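Local atomic coordinates of phosphoribosylaminoimidazole carboxylase, ATPase subunit (Thermus thermophilus, PDB entry 3AW8), a protein that probably catalyses the ATP-dependent carboxylation of 5-aminoimidazole ribonucleotide with bicarbonate to N5-carboxyaminoimidazole ribonucleotide in purine biosynthesis. Residues Ala244-Gln249 with Phe256-Pro261. Sequence-based numbering, arbitrary orientation.
Sequences ALEFFQ and FNEMAP. With AMP (adenosine monophosphate), chain C.
Glu246 and Glu258 lie side by side on one face of an antiparallel hairpin and illustrate how a bulged hairpin can present side chains to a binding site. Both chains are extended beyond CG and point the same way, their carboxylate planes 33° apart. OE1 of Glu246 comes within 3.5 Å of OE1 of Glu258, so two like charges lie close together. Glu258 OE1 also lies 2.8 Å from O1P of AMP. An alanine in place of Glu258 would probably leave that phosphate oxygen without its carboxylate neighbour and Glu246 without the acid beside it. The backbone pairs the two glutamates through a nearly straight bond from Glu246 N to Glu258 O (2.8 Å, 169° at the hydrogen). Glu246 O in turn accepts a bond from Asn257 N at 2.8 Å and a weak one from Glu258 N, so two residues stand opposite one. The extra residue, Asn257, sets CB over one face of the Phe248 ring, a CH-pi contact 4.1 Å from the centroid. Its CG, anti to the backbone N (chi1 166°), lies 3.7 Å from Phe248 CZ. CZ of the same ring lies 3.5 Å from C5 of the AMP adenine. On the other sheet face Leu245 CD1 packs on Met259 CB at 3.6 Å, and Phe104 of helix 97-107 stacks on Phe256. The arrangement is a classic beta bulge in an edge hairpin of the ATP-grasp domain, lining the nucleotide pocket with Phe248 and Glu258.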
loop_
_atom_site.group_PDB
_atom_site.type_symbol
_atom_site.label_atom_id
_atom_site.label_comp_id
_atom_site.label_asym_id
_atom_site.label_seq_id
_atom_site.Cartn_x
_atom_site.Cartn_y
_atom_site.Cartn_z
ATOM N N ALA A 244 -4.975 -15.526 -13.745
ATOM C CA ALA A 244 -6.179 -14.782 -14.093
ATOM C C ALA A 244 -6.924 -15.459 -15.236
ATOM O O ALA A 244 -6.402 -15.606 -16.346
ATOM C CB ALA A 244 -5.823 -13.350 -14.475
ATOM N N LEU A 245 -8.156 -15.865 -14.949
ATOM C CA LEU A 245 -9.006 -16.531 -15.922
ATOM C C LEU A 245 -10.177 -15.637 -16.316
ATOM O O LEU A 245 -10.939 -15.182 -15.465
ATOM C CB LEU A 245 -9.531 -17.839 -15.328
ATOM C CG LEU A 245 -8.907 -19.163 -15.781
ATOM C CD1 LEU A 245 -7.439 -18.973 -16.122
ATOM C CD2 LEU A 245 -9.106 -20.214 -14.686
ATOM N N GLU A 246 -10.307 -15.384 -17.611
ATOM C CA GLU A 246 -11.389 -14.564 -18.129
ATOM C C GLU A 246 -12.435 -15.432 -18.818
ATOM O O GLU A 246 -12.102 -16.263 -19.658
ATOM C CB GLU A 246 -10.847 -13.537 -19.118
ATOM C CG GLU A 246 -10.232 -12.329 -18.451
ATOM C CD GLU A 246 -9.853 -11.248 -19.443
ATOM O OE1 GLU A 246 -8.782 -11.373 -20.072
ATOM O OE2 GLU A 246 -10.636 -10.279 -19.601
ATOM N N PHE A 247 -13.700 -15.245 -18.458
ATOM C CA PHE A 247 -14.781 -16.015 -19.069
ATOM C C PHE A 247 -15.845 -15.104 -19.672
ATOM O O PHE A 247 -15.860 -13.894 -19.439
ATOM C CB PHE A 247 -15.478 -16.921 -18.044
ATOM C CG PHE A 247 -14.573 -17.907 -17.376
ATOM C CD1 PHE A 247 -13.836 -17.544 -16.256
ATOM C CD2 PHE A 247 -14.474 -19.209 -17.851
ATOM C CE1 PHE A 247 -13.012 -18.466 -15.613
ATOM C CE2 PHE A 247 -13.654 -20.140 -17.218
ATOM C CZ PHE A 247 -12.923 -19.771 -16.099
ATOM N N PHE A 248 -16.721 -15.708 -20.468
ATOM C CA PHE A 248 -17.850 -15.009 -21.061
ATOM C C PHE A 248 -19.016 -15.577 -20.271
ATOM O O PHE A 248 -19.078 -16.791 -20.066
ATOM C CB PHE A 248 -18.036 -15.388 -22.528
ATOM C CG PHE A 248 -17.063 -14.742 -23.449
ATOM C CD1 PHE A 248 -16.934 -13.361 -23.485
ATOM C CD2 PHE A 248 -16.287 -15.509 -24.308
ATOM C CE1 PHE A 248 -16.041 -12.751 -24.367
ATOM C CE2 PHE A 248 -15.391 -14.908 -25.193
ATOM C CZ PHE A 248 -15.270 -13.527 -25.221
ATOM N N GLN A 249 -19.922 -14.725 -19.800
ATOM C CA GLN A 249 -21.071 -15.231 -19.056
ATOM C C GLN A 249 -22.316 -15.184 -19.929
ATOM O O GLN A 249 -22.791 -14.108 -20.300
ATOM C CB GLN A 249 -21.328 -14.423 -17.778
ATOM C CG GLN A 249 -22.293 -15.135 -16.827
ATOM C CD GLN A 249 -22.791 -14.261 -15.681
ATOM O OE1 GLN A 249 -22.011 -13.588 -15.007
ATOM N NE2 GLN A 249 -24.099 -14.287 -15.448
ATOM N N PHE A 256 -14.555 -20.206 -21.144
ATOM C CA PHE A 256 -13.187 -19.710 -21.050
ATOM C C PHE A 256 -12.819 -18.871 -22.261
ATOM O O PHE A 256 -12.967 -19.317 -23.392
ATOM C CB PHE A 256 -12.202 -20.873 -20.946
ATOM C CG PHE A 256 -10.764 -20.461 -21.121
ATOM C CD1 PHE A 256 -10.059 -19.879 -20.076
ATOM C CD2 PHE A 256 -10.125 -20.622 -22.347
ATOM C CE1 PHE A 256 -8.733 -19.462 -20.251
ATOM C CE2 PHE A 256 -8.804 -20.208 -22.529
ATOM C CZ PHE A 256 -8.109 -19.628 -21.479
ATOM N N ASN A 257 -12.329 -17.660 -22.017
ATOM C CA ASN A 257 -11.916 -16.766 -23.096
ATOM C C ASN A 257 -10.395 -16.623 -23.139
ATOM O O ASN A 257 -9.775 -16.944 -24.146
ATOM C CB ASN A 257 -12.569 -15.387 -22.929
ATOM C CG ASN A 257 -11.921 -14.315 -23.806
ATOM O OD1 ASN A 257 -11.737 -14.503 -25.006
ATOM N ND2 ASN A 257 -11.581 -13.181 -23.202
ATOM N N GLU A 258 -9.803 -16.147 -22.042
ATOM C CA GLU A 258 -8.352 -15.942 -21.952
ATOM C C GLU A 258 -7.778 -16.244 -20.577
ATOM O O GLU A 258 -8.476 -16.166 -19.566
ATOM C CB GLU A 258 -7.983 -14.491 -22.266
ATOM C CG GLU A 258 -7.872 -14.135 -23.723
ATOM C CD GLU A 258 -7.375 -12.713 -23.927
ATOM O OE1 GLU A 258 -8.073 -11.765 -23.497
ATOM O OE2 GLU A 258 -6.284 -12.544 -24.515
ATOM N N MET A 259 -6.492 -16.574 -20.552
ATOM C CA MET A 259 -5.798 -16.829 -19.301
ATOM C C MET A 259 -4.501 -16.022 -19.330
ATOM O O MET A 259 -3.884 -15.855 -20.381
ATOM C CB MET A 259 -5.509 -18.325 -19.115
ATOM C CG MET A 259 -4.354 -18.887 -19.923
ATOM S SD MET A 259 -3.046 -19.547 -18.843
ATOM C CE MET A 259 -3.640 -21.194 -18.532
ATOM N N ALA A 260 -4.116 -15.485 -18.179
ATOM C CA ALA A 260 -2.888 -14.701 -18.065
ATOM C C ALA A 260 -2.137 -15.258 -16.860
ATOM O O ALA A 260 -2.658 -15.266 -15.747
ATOM C CB ALA A 260 -3.217 -13.223 -17.859
ATOM N N PRO A 261 -0.903 -15.738 -17.066
ATOM C CA PRO A 261 -0.122 -16.295 -15.957
ATOM C C PRO A 261 0.487 -15.202 -15.090
ATOM O O PRO A 261 1.713 -15.124 -14.964
ATOM C CB PRO A 261 0.935 -17.120 -16.678
ATOM C CG PRO A 261 1.226 -16.272 -17.876
ATOM C CD PRO A 261 -0.152 -15.827 -18.334
HETATM P P AMP C . -8.751 -10.172 -26.817
HETATM O O1P AMP C . -8.164 -9.844 -25.490
HETATM O O2P AMP C . -9.502 -11.601 -26.736
HETATM O O3P AMP C . -7.579 -10.237 -27.919
HETATM O "O5'" AMP C . -9.812 -9.018 -27.251
HETATM C "C5'" AMP C . -10.881 -8.989 -26.287
HETATM C "C4'" AMP C . -12.034 -8.114 -26.816
HETATM O "O4'" AMP C . -12.645 -8.700 -28.012
HETATM C "C3'" AMP C . -13.151 -7.953 -25.769
HETATM O "O3'" AMP C . -13.628 -6.601 -25.750
HETATM C "C2'" AMP C . -14.236 -8.954 -26.191
HETATM O "O2'" AMP C . -15.548 -8.433 -25.937
HETATM C "C1'" AMP C . -13.986 -9.206 -27.695
HETATM N N9 AMP C . -14.082 -10.654 -28.007
HETATM C C8 AMP C . -13.057 -11.568 -27.988
HETATM N N7 AMP C . -13.493 -12.750 -28.314
HETATM C C5 AMP C . -14.816 -12.685 -28.565
HETATM C C6 AMP C . -15.812 -13.622 -28.953
HETATM N N6 AMP C . -15.486 -14.952 -29.159
HETATM N N1 AMP C . -17.084 -13.190 -29.118
HETATM C C2 AMP C . -17.420 -11.907 -28.924
HETATM N N3 AMP C . -16.513 -10.996 -28.559
HETATM C C4 AMP C . -15.218 -11.334 -28.370
#